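Local coordinates for septation protein imp2 (Schizosaccharomyces pombe, PDB 5C1F), which binds phospholipid membranes through its F-BAR domain, the part described here, and is required for normal septation and for disassembly of the medial ring, at residues E48-A52 / H89-S93; Y153-Q157 / N168-L172; T68-S74 / C254-D259; A103-Y107 / F221-V225. All blocks are in the same frame, centred on the assembly; numbering follows the deposited sequence. Where two conformers were deposited one is given.

All four contacts lie in the F-BAR domain, and all use helix 69-155. Contact 1 pairs that helix with helix 18-59. Contacts 2 and 4 pair it with helix 162-252, and contact 3 ties its start to the beginning of helix 256-267. Along the chain, contact 2 is nested inside contact 4, and contact 4 inside contact 3; contact 1 crosses contact 3. The centres of contacts 1 and 4 are about 20 Å apart, those of contacts 2 and 3 about 124 Å, on opposite sides of the chain's centre. Contacts 1, 3 and 4 join the bundle to the second subunit; contact 2 joins the long helices where the chain turns back, its segments untouched by another chain.

Contact 1. Residues E48-A52 / H89-S93; sequences EEDYA and HLQIS
This is an antiparallel helix pair in the F-BAR helical bundle, at the dimer interface. Residues 48-52 lie within helix 18-59 and residues 89-93 within helix 69-155. The short axes come within 8.1 Å, with 161° between their directions. The CA atoms of Glu-49 and Ser-93 are 5.1 Å apart, those of Ala-52 and Leu-90 5.0 Å; each pair includes one small residue, Ser-93 or Ala-52. Glu-48 (chi1 t, chi2 p) points toward the partner helix. Its OE2 accepts a hydrogen bond from His-89 ND1 at 2.6 Å, a buried His-carboxylate pair. Its OE1 forms a salt bridge with Arg-44 of the same chain and a hydrogen bond with Tyr-51 OH of the second subunit. Glu-48 CB also lies 3.7 Å from Ser-93 CB. One residue on, Glu-49 N is 3.5 Å from Ser-93 CB, so the serine packs against the backbone. Tyr-51 (chi1 t) turns its ring edge to the face of the His-89 ring. The pair is T-shaped, with centroids 5.0 Å apart and planes at 83°. The Tyr-51 hydroxyl bonds Glu-48 of the second subunit, and the Tyr-51 rings of the two subunits stack. His-89 (chi1 m) has its NE2 bound by Asp-240 of helix 162-252, which joins a third helix to this polar network. Last, Ala-52 CB meets Leu-90 CB at 3.9 Å and comes within 3.4 Å of Leu-90 N.

Contact 2. Residues Y153-Q157 / N168-L172; sequences YVSQQ and NNAKL
Two side-chain amides, of Asn-168 and Gln-157, donate the hydrogen bonds between residues 153-157 and residues 168-172. Asn-168 (chi1 t) sends ND2 to the backbone Tyr-153 O, at 2.9 Å and nearly straight (174°). Gln-157 (chi1 m, chi2 t) gives NE2 to Asn-169 OD1 at 3.0 Å. The same OD1 of Asn-169 (chi1 m) takes a weak bond from Asn-168 ND2 at 3.4 Å. Residues 153-155 are helical, and so are 168-172 throughout. The Tyr-153 and Leu-172 CA atoms are the nearest pair, at 5.6 Å. The contact belongs to a helical hairpin: the chain leaves helix 69-155 and turns back into helix 162-252. This is the distal tip of the elongated F-BAR domain. The centre of the contact is about 75 Å from the centre of the chain, and the second subunit does not touch these two segments. The apolar packing centres on Tyr-153 (chi1 m), which points toward the returning helix. One face of its ring receives Lys-171 CB in a CH-pi contact, 3.9 Å from the ring centroid and 22° off the normal. Tyr-153 CB touches Leu-172 CB at 3.7 Å. Leu-172 (chi1 t, chi2 p) also reaches Val-154, with CD1 4.0 Å from Val-154 CG2. Two further close approaches involve the amide side chains: Gln-157 NE2 comes to 3.5 Å from Leu-172 CD2, and Gln-156 CB to 3.4 Å from Asn-168 OD1.

Contact 3. Residues T68-S74 / C254-D259; sequences TGCLKES and CSVSQD
A disulfide and a pair of aspartate hydrogen bonds join residues 68-74, around the start of helix 69-155, to residues 254-259, where helix 256-267 begins. The Cys-70 SG to Cys-254 SG bond is 2.0 Å long, with chi3 at 83°. Cys-70 takes chi1 p and Cys-254 chi1 t; their CA atoms are 5.4 Å apart. Asp-259 points toward the other segment. Its OD1 accepts from Cys-70 N at 2.6 Å and its OD2 from Leu-71 N at 3.0 Å. Gly-69, at phi 66°, has its CA 3.2 Å from Asp-259 OD1; a CB there would clash. Water 1 lies 2.5 Å from Thr-68 OG1 and donates to Asp-259 O at 3.0 Å. Ser-255 is the N-cap of the second helix, its OG accepting from Gln-258 N at 3.2 Å. Arg-219 of the second subunit makes a salt bridge to Asp-259 and a hydrogen bond to Thr-68 OG1. The arrangement is a disulfide crosslink beside a carboxylate that takes two backbone NH groups, at the dimer interface of the F-BAR domain.

Contact 4. Residues A103-Y107 / F221-V225; sequences AFTRY and FLKSV
Residues 103-107 of helix 69-155 and 221-225 of helix 162-252 run antiparallel. Their short axes approach to 11.5 Å, with 162° between their directions, a wide spacing filled by aromatic rings. Phe-221 (chi1 t) points toward the partner helix and enters between Phe-104 and Tyr-107. It forms an offset stack with Tyr-107 (chi1 t), centroids 4.7 Å apart and planes at 15°. Its edge turns to the face of Phe-104 (chi1 m) in an offset edge-to-face pair, centroids 5.7 Å apart and planes at 81°. Phe-221 CZ also lies 3.3 Å from Ala-103 O. Leu-222 follows, its CD2 3.6 Å from Phe-104 CE1 at the ring edge. Val-225 ends the segment: CG1 meets Phe-104 CE2 at 3.6 Å, and CG2 meets Ala-103 CB at 4.1 Å. Phe-104 also packs on Leu-37 and Arg-38 of helix 18-59, which places the cluster in the F-BAR helical bundle. No hydrogen bond crosses between the two segments, so aromatic and aliphatic packing joins them.

Contact 1. Residues E48-A52 / H89-S93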
loop_
_atom_site.group_PDB
_atom_site.type_symbol
_atom_site.label_atom_id
_atom_site.label_comp_id
_atom_site.label_asym_id
_atom_site.label_seq_id
_atom_site.Cartn_x
_atom_site.Cartn_y
_atom_site.Cartn_z
ATOM N N GLU A 48 5.427 -1.413 2.600
ATOM C CA GLU A 48 5.260 -0.587 1.410
ATOM C C GLU A 48 5.772 -1.293 0.159
ATOM O O GLU A 48 5.163 -1.209 -0.908
ATOM C CB GLU A 48 5.980 0.750 1.582
ATOM C CG GLU A 48 5.603 1.791 0.534
ATOM C CD GLU A 48 4.213 2.368 0.761
ATOM O OE1 GLU A 48 3.587 2.027 1.787
ATOM O OE2 GLU A 48 3.748 3.168 -0.081
ATOM N N GLU A 49 6.893 -1.992 0.297
ATOM C CA GLU A 49 7.501 -2.692 -0.828
ATOM C C GLU A 49 6.592 -3.807 -1.337
ATOM O O GLU A 49 6.341 -3.912 -2.537
ATOM C CB GLU A 49 8.864 -3.264 -0.429
ATOM C CG GLU A 49 9.625 -3.917 -1.576
ATOM C CD GLU A 49 10.984 -4.451 -1.149
ATOM O OE1 GLU A 49 11.351 -4.277 0.031
ATOM O OE2 GLU A 49 11.686 -5.045 -1.993
ATOM N N ASP A 50 6.110 -4.633 -0.414
ATOM C CA ASP A 50 5.194 -5.724 -0.739
ATOM C C ASP A 50 3.945 -5.205 -1.448
ATOM O O ASP A 50 3.480 -5.789 -2.426
ATOM C CB ASP A 50 4.803 -6.481 0.532
ATOM C CG ASP A 50 3.838 -7.621 0.262
ATOM O OD1 ASP A 50 4.043 -8.358 -0.726
ATOM O OD2 ASP A 50 2.872 -7.782 1.039
ATOM N N TYR A 51 3.411 -4.105 -0.925
ATOM C CA TYR A 51 2.282 -3.393 -1.509
ATOM C C TYR A 51 2.590 -2.999 -2.957
ATOM O O TYR A 51 1.815 -3.282 -3.873
ATOM C CB TYR A 51 1.973 -2.163 -0.648
ATOM C CG TYR A 51 0.713 -1.388 -0.970
ATOM C CD1 TYR A 51 -0.529 -2.008 -1.020
ATOM C CD2 TYR A 51 0.762 -0.014 -1.158
ATOM C CE1 TYR A 51 -1.684 -1.278 -1.291
ATOM C CE2 TYR A 51 -0.381 0.721 -1.424
ATOM C CZ TYR A 51 -1.599 0.088 -1.490
ATOM O OH TYR A 51 -2.732 0.829 -1.757
ATOM N N ALA A 52 3.742 -2.367 -3.153
ATOM C CA ALA A 52 4.194 -1.975 -4.480
ATOM C C ALA A 52 4.350 -3.173 -5.418
ATOM O O ALA A 52 3.895 -3.134 -6.561
ATOM C CB ALA A 52 5.501 -1.220 -4.378
ATOM N N HIS A 89 4.903 3.772 -5.471
ATOM C CA HIS A 89 4.989 3.083 -4.189
ATOM C C HIS A 89 6.300 2.304 -4.043
ATOM O O HIS A 89 6.835 2.201 -2.941
ATOM C CB HIS A 89 3.786 2.155 -4.001
ATOM C CG HIS A 89 2.536 2.869 -3.591
ATOM N ND1 HIS A 89 2.313 3.290 -2.296
ATOM C CD2 HIS A 89 1.445 3.244 -4.299
ATOM C CE1 HIS A 89 1.139 3.890 -2.227
ATOM N NE2 HIS A 89 0.593 3.878 -3.429
ATOM N N LEU A 90 6.828 1.777 -5.145
ATOM C CA LEU A 90 8.114 1.082 -5.097
ATOM C C LEU A 90 9.239 2.064 -4.788
ATOM O O LEU A 90 10.122 1.773 -3.976
ATOM C CB LEU A 90 8.403 0.351 -6.410
ATOM C CG LEU A 90 9.670 -0.512 -6.406
ATOM C CD1 LEU A 90 9.590 -1.585 -5.328
ATOM C CD2 LEU A 90 9.916 -1.142 -7.767
ATOM N N GLN A 91 9.197 3.223 -5.438
ATOM C CA GLN A 91 10.154 4.294 -5.184
ATOM C C GLN A 91 10.047 4.784 -3.735
ATOM O O GLN A 91 11.056 5.024 -3.076
ATOM C CB GLN A 91 9.929 5.451 -6.168
ATOM C CG GLN A 91 10.722 6.725 -5.878
ATOM C CD GLN A 91 12.196 6.609 -6.229
ATOM O OE1 GLN A 91 12.932 5.827 -5.627
ATOM N NE2 GLN A 91 12.635 7.397 -7.205
ATOM N N ILE A 92 8.821 4.911 -3.240
ATOM C CA ILE A 92 8.593 5.357 -1.869
ATOM C C ILE A 92 9.153 4.354 -0.860
ATOM O O ILE A 92 9.784 4.743 0.125
ATOM C CB ILE A 92 7.090 5.586 -1.591
ATOM C CG1 ILE A 92 6.565 6.739 -2.449
ATOM C CG2 ILE A 92 6.856 5.905 -0.118
ATOM C CD1 ILE A 92 7.226 8.070 -2.147
ATOM N N SER A 93 8.940 3.066 -1.113
ATOM C CA SER A 93 9.448 2.033 -0.215
ATOM C C SER A 93 10.973 2.047 -0.188
ATOM O O SER A 93 11.583 1.799 0.853
ATOM C CB SER A 93 8.938 0.650 -0.625
ATOM O OG SER A 93 9.563 0.196 -1.812
#

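Contact 2. Residues Y153-Q157 / N168-L172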
loop_
_atom_site.group_PDB
_atom_site.type_symbol
_atom_site.label_atom_id
_atom_site.label_comp_id
_atom_site.label_asym_id
_atom_site.label_seq_id
_atom_site.Cartn_x
_atom_site.Cartn_y
_atom_site.Cartn_z
ATOM N N TYR A 153 53.402 4.592 72.579
ATOM C CA TYR A 153 54.741 4.405 73.139
ATOM C C TYR A 153 55.051 5.415 74.236
ATOM O O TYR A 153 55.796 5.118 75.170
ATOM C CB TYR A 153 55.803 4.502 72.044
ATOM C CG TYR A 153 55.825 3.323 71.103
ATOM C CD1 TYR A 153 55.664 2.027 71.575
ATOM C CD2 TYR A 153 56.001 3.506 69.740
ATOM C CE1 TYR A 153 55.684 0.945 70.713
ATOM C CE2 TYR A 153 56.021 2.436 68.871
ATOM C CZ TYR A 153 55.861 1.157 69.360
ATOM O OH TYR A 153 55.882 0.092 68.489
ATOM N N VAL A 154 54.487 6.611 74.114
ATOM C CA VAL A 154 54.662 7.631 75.139
ATOM C C VAL A 154 53.871 7.253 76.389
ATOM O O VAL A 154 54.353 7.419 77.511
ATOM C CB VAL A 154 54.228 9.026 74.634
ATOM C CG1 VAL A 154 54.196 10.028 75.779
ATOM C CG2 VAL A 154 55.168 9.500 73.535
ATOM N N SER A 155 52.668 6.719 76.193
ATOM C CA SER A 155 51.821 6.319 77.315
ATOM C C SER A 155 52.422 5.148 78.089
ATOM O O SER A 155 52.136 4.963 79.270
ATOM C CB SER A 155 50.415 5.957 76.828
ATOM O OG SER A 155 50.443 4.871 75.921
ATOM N N GLN A 156 53.259 4.364 77.417
ATOM C CA GLN A 156 53.913 3.222 78.050
ATOM C C GLN A 156 55.039 3.651 78.981
ATOM O O GLN A 156 55.437 2.899 79.867
ATOM C CB GLN A 156 54.462 2.263 76.990
ATOM C CG GLN A 156 53.415 1.363 76.361
ATOM C CD GLN A 156 52.799 0.406 77.361
ATOM O OE1 GLN A 156 51.756 0.695 77.951
ATOM N NE2 GLN A 156 53.442 -0.739 77.560
ATOM N N GLN A 157 55.549 4.862 78.779
ATOM C CA GLN A 157 56.686 5.348 79.554
ATOM C C GLN A 157 56.347 5.544 81.029
ATOM O O GLN A 157 57.234 5.564 81.881
ATOM C CB GLN A 157 57.206 6.659 78.967
ATOM C CG GLN A 157 57.821 6.520 77.590
ATOM C CD GLN A 157 58.206 7.857 76.996
ATOM O OE1 GLN A 157 57.422 8.805 77.018
ATOM N NE2 GLN A 157 59.420 7.943 76.465
ATOM N N ASN A 168 61.068 0.081 74.555
ATOM C CA ASN A 168 59.908 0.890 74.211
ATOM C C ASN A 168 60.327 2.251 73.672
ATOM O O ASN A 168 59.772 2.738 72.687
ATOM C CB ASN A 168 59.000 1.056 75.432
ATOM C CG ASN A 168 57.862 2.024 75.189
ATOM O OD1 ASN A 168 56.823 1.655 74.643
ATOM N ND2 ASN A 168 58.047 3.272 75.607
ATOM N N ASN A 169 61.313 2.859 74.322
ATOM C CA ASN A 169 61.811 4.161 73.899
ATOM C C ASN A 169 62.569 4.075 72.575
ATOM O O ASN A 169 62.644 5.050 71.827
ATOM C CB ASN A 169 62.696 4.772 74.988
ATOM C CG ASN A 169 61.911 5.150 76.232
ATOM O OD1 ASN A 169 60.684 5.261 76.196
ATOM N ND2 ASN A 169 62.617 5.355 77.340
ATOM N N ALA A 170 63.123 2.901 72.289
ATOM C CA ALA A 170 63.759 2.652 71.002
ATOM C C ALA A 170 62.710 2.621 69.894
ATOM O O ALA A 170 62.889 3.232 68.842
ATOM C CB ALA A 170 64.541 1.352 71.035
ATOM N N LYS A 171 61.615 1.905 70.143
ATOM C CA LYS A 171 60.498 1.849 69.205
ATOM C C LYS A 171 59.898 3.231 69.002
ATOM O O LYS A 171 59.522 3.599 67.889
ATOM C CB LYS A 171 59.413 0.889 69.702
ATOM C CG LYS A 171 59.834 -0.563 69.793
ATOM C CD LYS A 171 58.806 -1.372 70.576
ATOM C CE LYS A 171 59.222 -2.826 70.696
ATOM N NZ LYS A 171 58.182 -3.661 71.355
ATOM N N LEU A 172 59.799 3.985 70.092
ATOM C CA LEU A 172 59.266 5.338 70.044
ATOM C C LEU A 172 60.140 6.223 69.169
ATOM O O LEU A 172 59.639 6.980 68.337
ATOM C CB LEU A 172 59.159 5.927 71.453
ATOM C CG LEU A 172 58.799 7.411 71.551
ATOM C CD1 LEU A 172 57.470 7.696 70.874
ATOM C CD2 LEU A 172 58.767 7.863 73.002
#

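Contact 3. Residues T68-S74 / C254-D259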
loop_
_atom_site.group_PDB
_atom_site.type_symbol
_atom_site.label_atom_id
_atom_site.label_comp_id
_atom_site.label_asym_id
_atom_site.label_seq_id
_atom_site.Cartn_x
_atom_site.Cartn_y
_atom_site.Cartn_z
ATOM N N THR A 68 -14.234 -2.645 -26.745
ATOM C CA THR A 68 -13.992 -1.806 -27.918
ATOM C C THR A 68 -14.037 -0.320 -27.567
ATOM O O THR A 68 -14.411 0.049 -26.453
ATOM C CB THR A 68 -15.028 -2.073 -29.042
ATOM O OG1 THR A 68 -16.318 -1.603 -28.629
ATOM C CG2 THR A 68 -15.114 -3.560 -29.372
ATOM N N GLY A 69 -13.652 0.523 -28.520
ATOM C CA GLY A 69 -13.826 1.962 -28.405
ATOM C C GLY A 69 -13.013 2.636 -27.322
ATOM O O GLY A 69 -11.944 2.160 -26.939
ATOM N N CYS A 70 -13.522 3.754 -26.819
ATOM C CA CYS A 70 -12.810 4.501 -25.792
ATOM C C CYS A 70 -12.919 3.804 -24.437
ATOM O O CYS A 70 -12.103 4.037 -23.545
ATOM C CB CYS A 70 -13.329 5.944 -25.709
ATOM S SG CYS A 70 -15.034 6.150 -25.125
ATOM N N LEU A 71 -13.922 2.943 -24.283
ATOM C CA LEU A 71 -14.082 2.189 -23.044
ATOM C C LEU A 71 -12.917 1.214 -22.860
ATOM O O LEU A 71 -12.407 1.051 -21.750
ATOM C CB LEU A 71 -15.418 1.441 -23.027
ATOM C CG LEU A 71 -15.771 0.662 -21.754
ATOM C CD1 LEU A 71 -15.702 1.553 -20.520
ATOM C CD2 LEU A 71 -17.150 0.028 -21.876
ATOM N N LYS A 72 -12.493 0.578 -23.950
ATOM C CA LYS A 72 -11.312 -0.280 -23.919
ATOM C C LYS A 72 -10.071 0.541 -23.575
ATOM O O LYS A 72 -9.210 0.094 -22.818
ATOM C CB LYS A 72 -11.118 -0.995 -25.258
ATOM C CG LYS A 72 -9.949 -1.975 -25.267
ATOM C CD LYS A 72 -9.707 -2.555 -26.656
ATOM C CE LYS A 72 -8.521 -3.518 -26.661
ATOM N NZ LYS A 72 -8.308 -4.154 -27.998
ATOM N N GLU A 73 -9.989 1.745 -24.131
ATOM C CA GLU A 73 -8.869 2.638 -23.856
ATOM C C GLU A 73 -8.826 3.023 -22.384
ATOM O O GLU A 73 -7.757 3.078 -21.779
ATOM C CB GLU A 73 -8.950 3.894 -24.726
ATOM C CG GLU A 73 -8.686 3.632 -26.202
ATOM C CD GLU A 73 -8.789 4.884 -27.057
ATOM O OE1 GLU A 73 -9.261 5.924 -26.546
ATOM O OE2 GLU A 73 -8.397 4.827 -28.242
ATOM N N SER A 74 -9.997 3.283 -21.814
ATOM C CA SER A 74 -10.098 3.655 -20.410
ATOM C C SER A 74 -9.574 2.553 -19.495
ATOM O O SER A 74 -8.896 2.829 -18.509
ATOM C CB SER A 74 -11.545 3.989 -20.050
ATOM O OG SER A 74 -11.970 5.159 -20.727
ATOM N N CYS A 254 -14.551 9.981 -22.604
ATOM C CA CYS A 254 -15.043 8.756 -23.223
ATOM C C CYS A 254 -16.550 8.822 -23.465
ATOM O O CYS A 254 -17.345 8.663 -22.543
ATOM C CB CYS A 254 -14.696 7.547 -22.356
ATOM S SG CYS A 254 -15.126 5.963 -23.099
ATOM N N SER A 255 -16.933 9.060 -24.716
ATOM C CA SER A 255 -18.339 9.166 -25.082
ATOM C C SER A 255 -18.956 7.795 -25.327
ATOM O O SER A 255 -18.487 7.039 -26.176
ATOM C CB SER A 255 -18.505 10.043 -26.326
ATOM O OG SER A 255 -19.838 9.990 -26.810
ATOM N N VAL A 256 -20.011 7.480 -24.582
ATOM C CA VAL A 256 -20.706 6.213 -24.758
ATOM C C VAL A 256 -21.380 6.160 -26.132
ATOM O O VAL A 256 -21.282 5.154 -26.837
ATOM C CB VAL A 256 -21.752 5.978 -23.642
ATOM C CG1 VAL A 256 -22.690 4.835 -24.011
ATOM C CG2 VAL A 256 -21.059 5.696 -22.312
ATOM N N SER A 257 -22.042 7.247 -26.519
ATOM C CA SER A 257 -22.729 7.294 -27.808
ATOM C C SER A 257 -21.757 7.128 -28.977
ATOM O O SER A 257 -22.085 6.483 -29.974
ATOM C CB SER A 257 -23.512 8.603 -27.954
ATOM O OG SER A 257 -22.667 9.729 -27.805
ATOM N N GLN A 258 -20.560 7.696 -28.855
ATOM C CA GLN A 258 -19.551 7.540 -29.901
ATOM C C GLN A 258 -19.062 6.092 -29.954
ATOM O O GLN A 258 -18.843 5.542 -31.032
ATOM C CB GLN A 258 -18.377 8.502 -29.680
ATOM C CG GLN A 258 -17.282 8.431 -30.750
ATOM C CD GLN A 258 -17.773 8.828 -32.138
ATOM O OE1 GLN A 258 -18.717 9.606 -32.279
ATOM N NE2 GLN A 258 -17.127 8.293 -33.169
ATOM N N ASP A 259 -18.905 5.479 -28.784
ATOM C CA ASP A 259 -18.505 4.079 -28.687
ATOM C C ASP A 259 -19.535 3.144 -29.320
ATOM O O ASP A 259 -19.175 2.168 -29.983
ATOM C CB ASP A 259 -18.288 3.690 -27.223
ATOM C CG ASP A 259 -16.821 3.646 -26.842
ATOM O OD1 ASP A 259 -15.986 4.194 -27.598
ATOM O OD2 ASP A 259 -16.504 3.061 -25.780
HETATM O O HOH W 1 -16.653 0.692 -29.494
#

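Contact 4. Residues A103-Y107 / F221-V225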
loop_
_atom_site.group_PDB
_atom_site.type_symbol
_atom_site.label_atom_id
_atom_site.label_comp_id
_atom_site.label_asym_id
_atom_site.label_seq_id
_atom_site.Cartn_x
_atom_site.Cartn_y
_atom_site.Cartn_z
ATOM N N ALA A 103 18.654 5.666 8.109
ATOM C CA ALA A 103 19.091 6.847 8.846
ATOM C C ALA A 103 19.371 6.479 10.299
ATOM O O ALA A 103 20.326 6.971 10.898
ATOM C CB ALA A 103 18.050 7.955 8.762
ATOM N N PHE A 104 18.535 5.605 10.856
ATOM C CA PHE A 104 18.752 5.086 12.202
ATOM C C PHE A 104 19.996 4.211 12.243
ATOM O O PHE A 104 20.735 4.215 13.228
ATOM C CB PHE A 104 17.542 4.283 12.687
ATOM C CG PHE A 104 16.283 5.088 12.787
ATOM C CD1 PHE A 104 16.043 5.886 13.893
ATOM C CD2 PHE A 104 15.337 5.047 11.776
ATOM C CE1 PHE A 104 14.884 6.632 13.988
ATOM C CE2 PHE A 104 14.178 5.790 11.865
ATOM C CZ PHE A 104 13.949 6.583 12.974
ATOM N N THR A 105 20.215 3.459 11.168
ATOM C CA THR A 105 21.375 2.579 11.062
ATOM C C THR A 105 22.667 3.386 11.043
ATOM O O THR A 105 23.628 3.052 11.737
ATOM C CB THR A 105 21.307 1.698 9.800
ATOM O OG1 THR A 105 20.136 0.875 9.848
ATOM C CG2 THR A 105 22.541 0.811 9.700
ATOM N N ARG A 106 22.673 4.456 10.251
ATOM C CA ARG A 106 23.830 5.337 10.148
ATOM C C ARG A 106 24.061 6.091 11.457
ATOM O O ARG A 106 25.193 6.425 11.798
ATOM C CB ARG A 106 23.659 6.321 8.981
ATOM C CG ARG A 106 23.637 5.651 7.605
ATOM C CD ARG A 106 23.601 6.659 6.453
ATOM N NE ARG A 106 22.383 7.469 6.446
ATOM C CZ ARG A 106 21.312 7.218 5.696
ATOM N NH1 ARG A 106 20.258 8.019 5.763
ATOM N NH2 ARG A 106 21.292 6.173 4.878
ATOM N N TYR A 107 22.983 6.348 12.191
ATOM C CA TYR A 107 23.077 7.005 13.488
ATOM C C TYR A 107 23.727 6.080 14.512
ATOM O O TYR A 107 24.583 6.506 15.287
ATOM C CB TYR A 107 21.699 7.448 13.987
ATOM C CG TYR A 107 21.773 8.186 15.305
ATOM C CD1 TYR A 107 21.965 9.558 15.341
ATOM C CD2 TYR A 107 21.678 7.505 16.515
ATOM C CE1 TYR A 107 22.049 10.237 16.541
ATOM C CE2 TYR A 107 21.764 8.173 17.720
ATOM C CZ TYR A 107 21.948 9.540 17.728
ATOM O OH TYR A 107 22.033 10.214 18.924
ATOM N N PHE A 221 17.586 14.889 15.317
ATOM C CA PHE A 221 17.660 13.788 14.365
ATOM C C PHE A 221 16.341 13.020 14.298
ATOM O O PHE A 221 15.795 12.801 13.217
ATOM C CB PHE A 221 18.802 12.836 14.727
ATOM C CG PHE A 221 18.703 11.497 14.055
ATOM C CD1 PHE A 221 19.035 11.352 12.716
ATOM C CD2 PHE A 221 18.267 10.384 14.757
ATOM C CE1 PHE A 221 18.935 10.118 12.092
ATOM C CE2 PHE A 221 18.164 9.149 14.138
ATOM C CZ PHE A 221 18.497 9.017 12.805
ATOM N N LEU A 222 15.833 12.618 15.458
ATOM C CA LEU A 222 14.608 11.826 15.521
ATOM C C LEU A 222 13.407 12.580 14.953
ATOM O O LEU A 222 12.571 11.991 14.269
ATOM C CB LEU A 222 14.331 11.387 16.962
ATOM C CG LEU A 222 15.284 10.305 17.478
ATOM C CD1 LEU A 222 14.974 9.915 18.917
ATOM C CD2 LEU A 222 15.239 9.086 16.571
ATOM N N LYS A 223 13.329 13.879 15.228
ATOM C CA LYS A 223 12.265 14.713 14.671
ATOM C C LYS A 223 12.335 14.793 13.143
ATOM O O LYS A 223 11.320 14.655 12.460
ATOM C CB LYS A 223 12.321 16.125 15.262
ATOM C CG LYS A 223 11.830 16.228 16.699
ATOM C CD LYS A 223 11.914 17.667 17.200
ATOM C CE LYS A 223 11.143 18.612 16.291
ATOM N NZ LYS A 223 11.338 20.042 16.669
ATOM N N SER A 224 13.535 15.015 12.612
ATOM C CA SER A 224 13.716 15.180 11.170
ATOM C C SER A 224 13.387 13.901 10.403
ATOM O O SER A 224 12.808 13.956 9.321
ATOM C CB SER A 224 15.149 15.620 10.851
ATOM O OG SER A 224 16.082 14.601 11.169
ATOM N N VAL A 225 13.752 12.751 10.968
ATOM C CA VAL A 225 13.488 11.471 10.318
ATOM C C VAL A 225 11.993 11.176 10.277
ATOM O O VAL A 225 11.470 10.738 9.253
ATOM C CB VAL A 225 14.216 10.310 11.022
ATOM C CG1 VAL A 225 13.871 8.990 10.356
ATOM C CG2 VAL A 225 15.712 10.534 10.982
#